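Long-range contact in xylosidase (PDB 6XN2), which probably hydrolyses xylo-oligosaccharides as a family 43 glycoside hydrolase that binds xylose units in its pocket: residues Y272-A283 against Y294-W305. Numbering follows the deposited sequence.
Sequences YSTGDTHRICYA and YQGVLLAPVVGW
Y272 opens the contact by bringing its OH to the edge of the Y294 ring, 3.7 Å from Y294 CD1, while that hydroxyl bonds to the backbone O of R253. The segments include parts of an antiparallel beta hairpin, strands 280-285 and 292-299, with two classic bulges, in a sheet of the five-bladed beta-propeller of family 43; Y272 lies on the preceding strand, 267-273, and 300-305 runs on towards the xylose pocket. In the turn after S273, G275 C lies 3.4 Å from W305 CH2, and G275 O stands over the indole face that also receives H278 CE1. H278 makes two contacts with W305. With CG beside the backbone N (chi1 -48°), its imidazole donates from ND1 to W305 O (2.8 Å) along a bent path of 130°, and its edge, led by CE1, meets the indole face in a T-shaped pair with planes at 71°. A water links H278 O with A300 O just beyond the paired strands. R279 lays CD and NH1 against V297 CG2. I280 O accepts from L298 N (2.7 Å) and L299 N (3.1 Å), which marks the first bulge; I280 CG1 packs on L299 CB. On the side of the sheet shared with V297, C281 SG lies at the edge of the Y294 ring. At the second bulge Y282 O accepts from Q295 N and, weakly, from G296 N. With CG set between the backbone N and the carbonyl carbon, Y282 turns one ring face to Q295, whose CB makes a CH-pi contact 3.6 Å from the ring centroid.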
loop_
_atom_site.group_PDB
_atom_site.type_symbol
_atom_site.label_atom_id
_atom_site.label_comp_id
_atom_site.label_asym_id
_atom_site.label_seq_id
_atom_site.Cartn_x
_atom_site.Cartn_y
_atom_site.Cartn_z
ATOM N N TYR A 272 -5.537 0.426 -5.783
ATOM C CA TYR A 272 -4.338 -0.320 -5.996
ATOM C C TYR A 272 -3.492 0.145 -7.162
ATOM O O TYR A 272 -3.936 0.858 -7.983
ATOM C CB TYR A 272 -4.750 -1.749 -6.338
ATOM C CG TYR A 272 -5.709 -1.847 -7.481
ATOM C CD1 TYR A 272 -5.263 -1.957 -8.772
ATOM C CD2 TYR A 272 -7.036 -1.822 -7.277
ATOM C CE1 TYR A 272 -6.113 -2.035 -9.814
ATOM C CE2 TYR A 272 -7.905 -1.902 -8.315
ATOM C CZ TYR A 272 -7.432 -2.011 -9.594
ATOM O OH TYR A 272 -8.286 -2.093 -10.618
ATOM N N SER A 273 -2.280 -0.342 -7.233
ATOM C CA SER A 273 -1.379 -0.013 -8.296
ATOM C C SER A 273 -1.548 -0.990 -9.443
ATOM O O SER A 273 -1.813 -2.117 -9.215
ATOM C CB SER A 273 0.020 -0.075 -7.782
ATOM O OG SER A 273 0.946 -0.166 -8.808
ATOM N N THR A 274 -1.410 -0.518 -10.661
ATOM C CA THR A 274 -1.508 -1.353 -11.839
ATOM C C THR A 274 -0.157 -1.752 -12.375
ATOM O O THR A 274 -0.033 -2.363 -13.385
ATOM C CB THR A 274 -2.278 -0.711 -12.963
ATOM O OG1 THR A 274 -1.596 0.445 -13.385
ATOM C CG2 THR A 274 -3.659 -0.387 -12.542
ATOM N N GLY A 275 0.857 -1.389 -11.658
ATOM C CA GLY A 275 2.211 -1.790 -12.000
ATOM C C GLY A 275 2.768 -1.250 -13.305
ATOM O O GLY A 275 3.260 -0.113 -13.357
ATOM N N ASP A 276 2.697 -2.064 -14.345
ATOM C CA ASP A 276 3.271 -1.695 -15.624
ATOM C C ASP A 276 2.586 -0.614 -16.403
ATOM O O ASP A 276 3.097 -0.189 -17.404
ATOM C CB ASP A 276 3.590 -2.898 -16.503
ATOM C CG ASP A 276 2.378 -3.689 -16.897
ATOM O OD1 ASP A 276 1.374 -3.614 -16.220
ATOM O OD2 ASP A 276 2.475 -4.389 -17.885
ATOM N N THR A 277 1.419 -0.197 -15.946
ATOM C CA THR A 277 0.716 0.893 -16.544
ATOM C C THR A 277 0.714 2.096 -15.609
ATOM O O THR A 277 0.105 3.070 -15.859
ATOM C CB THR A 277 -0.665 0.542 -17.032
ATOM O OG1 THR A 277 -1.403 -0.021 -15.976
ATOM C CG2 THR A 277 -0.559 -0.425 -18.155
ATOM N N HIS A 278 1.390 1.942 -14.506
ATOM C CA HIS A 278 1.643 3.013 -13.584
ATOM C C HIS A 278 0.576 3.851 -12.964
ATOM O O HIS A 278 0.834 4.965 -12.647
ATOM C CB HIS A 278 2.723 3.908 -14.174
ATOM C CG HIS A 278 3.889 3.153 -14.690
ATOM N ND1 HIS A 278 5.021 2.922 -13.958
ATOM C CD2 HIS A 278 4.075 2.531 -15.864
ATOM C CE1 HIS A 278 5.862 2.222 -14.680
ATOM N NE2 HIS A 278 5.309 1.970 -15.832
ATOM N N ARG A 279 -0.599 3.303 -12.750
ATOM C CA ARG A 279 -1.617 4.044 -12.092
ATOM C C ARG A 279 -2.117 3.464 -10.822
ATOM O O ARG A 279 -1.931 2.340 -10.556
ATOM C CB ARG A 279 -2.850 4.163 -12.931
ATOM C CG ARG A 279 -2.672 3.982 -14.394
ATOM C CD ARG A 279 -3.977 3.457 -14.915
ATOM N NE ARG A 279 -3.875 3.096 -16.277
ATOM C CZ ARG A 279 -4.892 2.858 -17.066
ATOM N NH1 ARG A 279 -6.123 2.928 -16.628
ATOM N NH2 ARG A 279 -4.651 2.547 -18.321
ATOM N N ILE A 280 -2.757 4.313 -10.052
ATOM C CA ILE A 280 -3.462 3.864 -8.914
ATOM C C ILE A 280 -4.887 3.884 -9.414
ATOM O O ILE A 280 -5.371 4.883 -9.817
ATOM C CB ILE A 280 -3.374 4.745 -7.681
ATOM C CG1 ILE A 280 -1.946 4.907 -7.234
ATOM C CG2 ILE A 280 -4.133 4.086 -6.566
ATOM C CD1 ILE A 280 -1.272 3.635 -6.881
ATOM N N CYS A 281 -5.520 2.737 -9.449
ATOM C CA CYS A 281 -6.903 2.620 -9.864
ATOM C C CYS A 281 -7.792 2.314 -8.676
ATOM O O CYS A 281 -7.315 1.991 -7.685
ATOM C CB CYS A 281 -7.043 1.504 -10.863
ATOM S SG CYS A 281 -6.419 1.903 -12.488
ATOM N N TYR A 282 -9.086 2.465 -8.781
ATOM C CA TYR A 282 -9.949 2.090 -7.679
ATOM C C TYR A 282 -11.218 1.419 -8.174
ATOM O O TYR A 282 -11.615 1.556 -9.337
ATOM C CB TYR A 282 -10.279 3.304 -6.790
ATOM C CG TYR A 282 -11.307 4.261 -7.353
ATOM C CD1 TYR A 282 -10.988 5.112 -8.407
ATOM C CD2 TYR A 282 -12.584 4.337 -6.812
ATOM C CE1 TYR A 282 -11.921 5.994 -8.920
ATOM C CE2 TYR A 282 -13.524 5.214 -7.320
ATOM C CZ TYR A 282 -13.188 6.043 -8.369
ATOM O OH TYR A 282 -14.118 6.918 -8.885
ATOM N N ALA A 283 -11.817 0.658 -7.268
ATOM C CA ALA A 283 -13.049 -0.077 -7.510
ATOM C C ALA A 283 -13.892 -0.029 -6.244
ATOM O O ALA A 283 -13.365 0.200 -5.156
ATOM C CB ALA A 283 -12.752 -1.514 -7.905
ATOM N N TYR A 294 -14.705 -2.006 -10.921
ATOM C CA TYR A 294 -13.772 -0.993 -11.368
ATOM C C TYR A 294 -14.437 0.324 -11.639
ATOM O O TYR A 294 -15.448 0.369 -12.259
ATOM C CB TYR A 294 -13.071 -1.436 -12.647
ATOM C CG TYR A 294 -12.092 -0.427 -13.201
ATOM C CD1 TYR A 294 -10.824 -0.364 -12.747
ATOM C CD2 TYR A 294 -12.466 0.460 -14.152
ATOM C CE1 TYR A 294 -9.936 0.536 -13.232
ATOM C CE2 TYR A 294 -11.592 1.377 -14.634
ATOM C CZ TYR A 294 -10.322 1.403 -14.170
ATOM O OH TYR A 294 -9.448 2.296 -14.643
ATOM N N GLN A 295 -13.843 1.399 -11.162
ATOM C CA GLN A 295 -14.394 2.729 -11.379
ATOM C C GLN A 295 -13.512 3.552 -12.313
ATOM O O GLN A 295 -13.985 4.049 -13.327
ATOM C CB GLN A 295 -14.578 3.457 -10.050
ATOM C CG GLN A 295 -15.582 2.795 -9.115
ATOM C CD GLN A 295 -16.972 2.723 -9.712
ATOM O OE1 GLN A 295 -17.506 3.722 -10.190
ATOM N NE2 GLN A 295 -17.565 1.534 -9.693
ATOM N N GLY A 296 -12.230 3.688 -11.987
ATOM C CA GLY A 296 -11.334 4.466 -12.825
ATOM C C GLY A 296 -9.956 4.677 -12.233
ATOM O O GLY A 296 -9.572 3.995 -11.278
ATOM N N VAL A 297 -9.209 5.624 -12.769
ATOM C CA VAL A 297 -7.880 5.957 -12.337
ATOM C C VAL A 297 -7.929 7.017 -11.267
ATOM O O VAL A 297 -8.544 8.017 -11.418
ATOM C CB VAL A 297 -7.046 6.489 -13.502
ATOM C CG1 VAL A 297 -5.690 6.913 -13.061
ATOM C CG2 VAL A 297 -6.941 5.483 -14.609
ATOM N N LEU A 298 -7.211 6.776 -10.202
ATOM C CA LEU A 298 -7.202 7.652 -9.051
ATOM C C LEU A 298 -5.938 8.521 -9.043
ATOM O O LEU A 298 -5.980 9.704 -8.701
ATOM C CB LEU A 298 -7.311 6.796 -7.790
ATOM C CG LEU A 298 -7.499 7.426 -6.427
ATOM C CD1 LEU A 298 -8.358 6.482 -5.616
ATOM C CD2 LEU A 298 -6.154 7.621 -5.770
ATOM N N LEU A 299 -4.848 7.946 -9.479
ATOM C CA LEU A 299 -3.620 8.662 -9.586
ATOM C C LEU A 299 -2.991 8.379 -10.920
ATOM O O LEU A 299 -2.758 7.276 -11.246
ATOM C CB LEU A 299 -2.645 8.304 -8.467
ATOM C CG LEU A 299 -1.297 9.014 -8.391
ATOM C CD1 LEU A 299 -1.423 10.494 -8.140
ATOM C CD2 LEU A 299 -0.385 8.407 -7.355
ATOM N N ALA A 300 -2.541 9.413 -11.597
ATOM C CA ALA A 300 -1.816 9.253 -12.835
ATOM C C ALA A 300 -0.372 8.863 -12.559
ATOM O O ALA A 300 0.106 8.919 -11.466
ATOM C CB ALA A 300 -1.863 10.518 -13.641
ATOM N N PRO A 301 0.344 8.479 -13.601
ATOM C CA PRO A 301 1.704 8.022 -13.400
ATOM C C PRO A 301 2.651 8.957 -12.710
ATOM O O PRO A 301 2.649 10.104 -12.977
ATOM C CB PRO A 301 2.166 7.714 -14.812
ATOM C CG PRO A 301 0.939 7.395 -15.546
ATOM C CD PRO A 301 -0.104 8.271 -14.977
ATOM N N VAL A 302 3.449 8.414 -11.824
ATOM C CA VAL A 302 4.453 9.178 -11.097
ATOM C C VAL A 302 5.845 8.907 -11.661
ATOM O O VAL A 302 6.036 7.939 -12.401
ATOM C CB VAL A 302 4.446 8.832 -9.599
ATOM C CG1 VAL A 302 3.136 9.281 -8.946
ATOM C CG2 VAL A 302 4.655 7.330 -9.408
ATOM N N VAL A 303 6.816 9.722 -11.282
ATOM C CA VAL A 303 8.194 9.532 -11.674
ATOM C C VAL A 303 8.722 8.342 -10.899
ATOM O O VAL A 303 8.496 8.232 -9.734
ATOM C CB VAL A 303 9.041 10.787 -11.397
ATOM C CG1 VAL A 303 10.507 10.492 -11.480
ATOM C CG2 VAL A 303 8.689 11.876 -12.360
ATOM N N GLY A 304 9.417 7.442 -11.573
ATOM C CA GLY A 304 9.891 6.239 -10.945
ATOM C C GLY A 304 8.967 5.115 -11.354
ATOM O O GLY A 304 7.823 5.318 -11.496
ATOM N N TRP A 305 9.470 3.915 -11.480
ATOM C CA TRP A 305 8.625 2.843 -12.003
ATOM C C TRP A 305 7.449 2.544 -11.079
ATOM O O TRP A 305 6.314 2.424 -11.536
ATOM C CB TRP A 305 9.436 1.572 -12.232
ATOM C CG TRP A 305 8.747 0.579 -13.125
ATOM C CD1 TRP A 305 8.922 0.432 -14.476
ATOM C CD2 TRP A 305 7.774 -0.407 -12.740
ATOM N NE1 TRP A 305 8.123 -0.575 -14.950
ATOM C CE2 TRP A 305 7.408 -1.109 -13.908
ATOM C CE3 TRP A 305 7.176 -0.761 -11.524
ATOM C CZ2 TRP A 305 6.475 -2.148 -13.896
ATOM C CZ3 TRP A 305 6.244 -1.796 -11.512
ATOM C CH2 TRP A 305 5.903 -2.475 -12.692
HETATM O O HOH W 1 3.724 1.094 -11.204
HETATM O O HOH W 2 4.788 5.138 -11.937
HETATM O O HOH W 3 0.895 6.499 -10.463
#